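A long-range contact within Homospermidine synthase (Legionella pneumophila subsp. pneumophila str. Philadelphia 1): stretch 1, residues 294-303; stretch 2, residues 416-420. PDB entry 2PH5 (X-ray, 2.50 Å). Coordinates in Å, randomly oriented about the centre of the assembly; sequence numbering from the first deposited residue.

Stretch 1, residues 294-303: AETISLTNFL
Stretch 2 416-420: VEPEE

Residues 294-303 are mostly helix, ending at F302, and present one side to a short turn at 416-420, where P418, E419 and E420 form a 3-10 segment. The helix carries backbone hydrogen bonds from T300 N to T296 O (3.1 Å), N301 N to I297 O (3.1 Å) and F302 N to S298 O (3.0 Å), and L303 leaves helical geometry at phi/psi -112/23. In the turn, phi/psi passes from -107/155 at E417 to -50/-29, -64/-26 and -88/5 over the next three residues. E420 N bonds E417 O at 2.8 Å, and E417 N bonds the carboxylate of E420 through OE1 at 2.7 Å, closing the turn on itself. The CA atoms of E295 and P418 lie 9.4 Å apart, those of F302 and E419 7.6 Å, so both chains advance in the same sense.

E419 dominates the 280 Å² interface. Its CA-to-CB bond points toward the helix, and chi angles of -73° (m), 86° (p) and -34° fold the side chain along it. S298, chi1 p, donates from OG to E419 OE2 at 3.1 Å, the sole hydrogen bond between the stretches. L299 (m, t) brings CD2 to 3.4 Å from E419 OE2, placing a methyl beside the carboxylate.

F302, chi1 t and chi2 70°, turns a ring face to the aliphatic part of E419: E419 CB sits 3.8 Å from the centroid of the F302 ring, 16° off the normal, a CH-pi contact. F302 CZ also reaches 3.7 Å from E419 O.

At the other end E295 starts sideways but extends, with chi1 -121° between wells and chi2 t, until OE1 is 3.0 Å from P418 CG, a tight contact with the C-gamma endo ring. E295 OE1 also lies 3.7 Å from E419 OE1, a close approach of like charges; E295 OE2 is hydrogen-bonded elsewhere in the structure.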

# COMPACT_ATOMS: atom_id res chain seq x y z
N ALA A 294 14.43 -18.40 5.12
CA ALA A 294 15.24 -19.49 5.64
C ALA A 294 16.74 -19.25 5.51
O ALA A 294 17.47 -19.34 6.49
CB ALA A 294 14.87 -20.80 4.93
N GLU A 295 17.17 -18.93 4.29
CA GLU A 295 18.58 -18.70 4.00
C GLU A 295 19.20 -17.49 4.70
O GLU A 295 20.25 -17.00 4.28
CB GLU A 295 18.78 -18.58 2.48
CG GLU A 295 19.75 -19.61 1.89
CD GLU A 295 19.97 -19.44 0.40
OE1 GLU A 295 20.80 -20.19 -0.16
OE2 GLU A 295 19.33 -18.57 -0.22
N THR A 296 18.56 -16.99 5.75
CA THR A 296 19.11 -15.85 6.47
C THR A 296 20.15 -16.36 7.47
O THR A 296 21.27 -15.86 7.52
CB THR A 296 18.02 -15.08 7.25
OG1 THR A 296 17.03 -14.60 6.34
CG2 THR A 296 18.63 -13.90 7.99
N ILE A 297 19.78 -17.37 8.24
CA ILE A 297 20.68 -17.93 9.23
C ILE A 297 21.82 -18.71 8.58
O ILE A 297 22.98 -18.62 9.01
CB ILE A 297 19.93 -18.86 10.19
CG1 ILE A 297 18.71 -18.13 10.75
CG2 ILE A 297 20.87 -19.33 11.30
CD1 ILE A 297 18.99 -16.73 11.26
N SER A 298 21.49 -19.47 7.54
CA SER A 298 22.49 -20.26 6.84
C SER A 298 23.54 -19.37 6.17
O SER A 298 24.73 -19.67 6.21
CB SER A 298 21.81 -21.15 5.79
OG SER A 298 21.07 -20.37 4.86
N LEU A 299 23.11 -18.27 5.56
CA LEU A 299 24.06 -17.37 4.91
C LEU A 299 24.92 -16.64 5.93
O LEU A 299 26.13 -16.53 5.76
CB LEU A 299 23.33 -16.33 4.05
CG LEU A 299 22.72 -16.87 2.75
CD1 LEU A 299 21.97 -15.77 2.03
CD2 LEU A 299 23.83 -17.44 1.88
N THR A 300 24.29 -16.15 6.99
CA THR A 300 25.01 -15.43 8.03
C THR A 300 26.16 -16.27 8.60
O THR A 300 27.31 -15.81 8.64
CB THR A 300 24.07 -15.00 9.17
OG1 THR A 300 23.06 -14.13 8.65
CG2 THR A 300 24.84 -14.28 10.26
N ASN A 301 25.85 -17.50 9.02
CA ASN A 301 26.85 -18.40 9.56
C ASN A 301 27.91 -18.70 8.49
O ASN A 301 29.09 -18.78 8.79
CB ASN A 301 26.21 -19.71 10.04
CG ASN A 301 25.35 -19.52 11.28
OD1 ASN A 301 25.34 -18.45 11.89
ND2 ASN A 301 24.62 -20.57 11.67
N PHE A 302 27.46 -18.86 7.25
CA PHE A 302 28.36 -19.15 6.15
C PHE A 302 29.39 -18.03 5.98
O PHE A 302 30.49 -18.27 5.47
CB PHE A 302 27.57 -19.31 4.85
CG PHE A 302 28.40 -19.72 3.67
CD1 PHE A 302 28.93 -21.01 3.60
CD2 PHE A 302 28.64 -18.83 2.62
CE1 PHE A 302 29.69 -21.42 2.49
CE2 PHE A 302 29.40 -19.23 1.52
CZ PHE A 302 29.93 -20.52 1.46
N LEU A 303 29.05 -16.82 6.40
CA LEU A 303 29.96 -15.69 6.28
C LEU A 303 30.46 -15.22 7.64
O LEU A 303 30.86 -14.07 7.80
CB LEU A 303 29.29 -14.53 5.56
CG LEU A 303 28.90 -14.85 4.12
CD1 LEU A 303 28.04 -13.73 3.56
CD2 LEU A 303 30.17 -15.04 3.29
N VAL A 416 22.89 -31.58 0.82
CA VAL A 416 23.70 -30.39 0.56
C VAL A 416 22.87 -29.12 0.44
O VAL A 416 21.72 -29.16 0.01
CB VAL A 416 24.56 -30.57 -0.72
CG1 VAL A 416 25.49 -31.77 -0.56
CG2 VAL A 416 23.68 -30.76 -1.93
N GLU A 417 23.45 -28.00 0.84
CA GLU A 417 22.77 -26.71 0.75
C GLU A 417 23.40 -25.90 -0.38
O GLU A 417 24.56 -26.11 -0.72
CB GLU A 417 22.89 -25.95 2.06
CG GLU A 417 22.11 -26.60 3.18
CD GLU A 417 22.12 -25.80 4.45
OE1 GLU A 417 23.22 -25.56 5.00
OE2 GLU A 417 21.02 -25.41 4.91
N PRO A 418 22.64 -24.96 -0.96
CA PRO A 418 23.19 -24.17 -2.06
C PRO A 418 24.56 -23.54 -1.79
O PRO A 418 25.34 -23.35 -2.73
CB PRO A 418 22.09 -23.15 -2.33
CG PRO A 418 21.35 -23.06 -1.03
CD PRO A 418 21.31 -24.48 -0.57
N GLU A 419 24.87 -23.24 -0.53
CA GLU A 419 26.17 -22.65 -0.19
C GLU A 419 27.34 -23.58 -0.51
O GLU A 419 28.46 -23.12 -0.74
CB GLU A 419 26.23 -22.25 1.28
CG GLU A 419 25.40 -21.02 1.64
CD GLU A 419 23.96 -21.36 1.94
OE1 GLU A 419 23.42 -22.30 1.32
OE2 GLU A 419 23.37 -20.67 2.80
N GLU A 420 27.07 -24.88 -0.50
CA GLU A 420 28.08 -25.88 -0.79
C GLU A 420 28.21 -26.19 -2.28
O GLU A 420 28.97 -27.09 -2.67
CB GLU A 420 27.76 -27.16 -0.04
CG GLU A 420 27.80 -27.03 1.47
CD GLU A 420 27.08 -28.18 2.15
OE1 GLU A 420 25.83 -28.14 2.20
OE2 GLU A 420 27.75 -29.12 2.63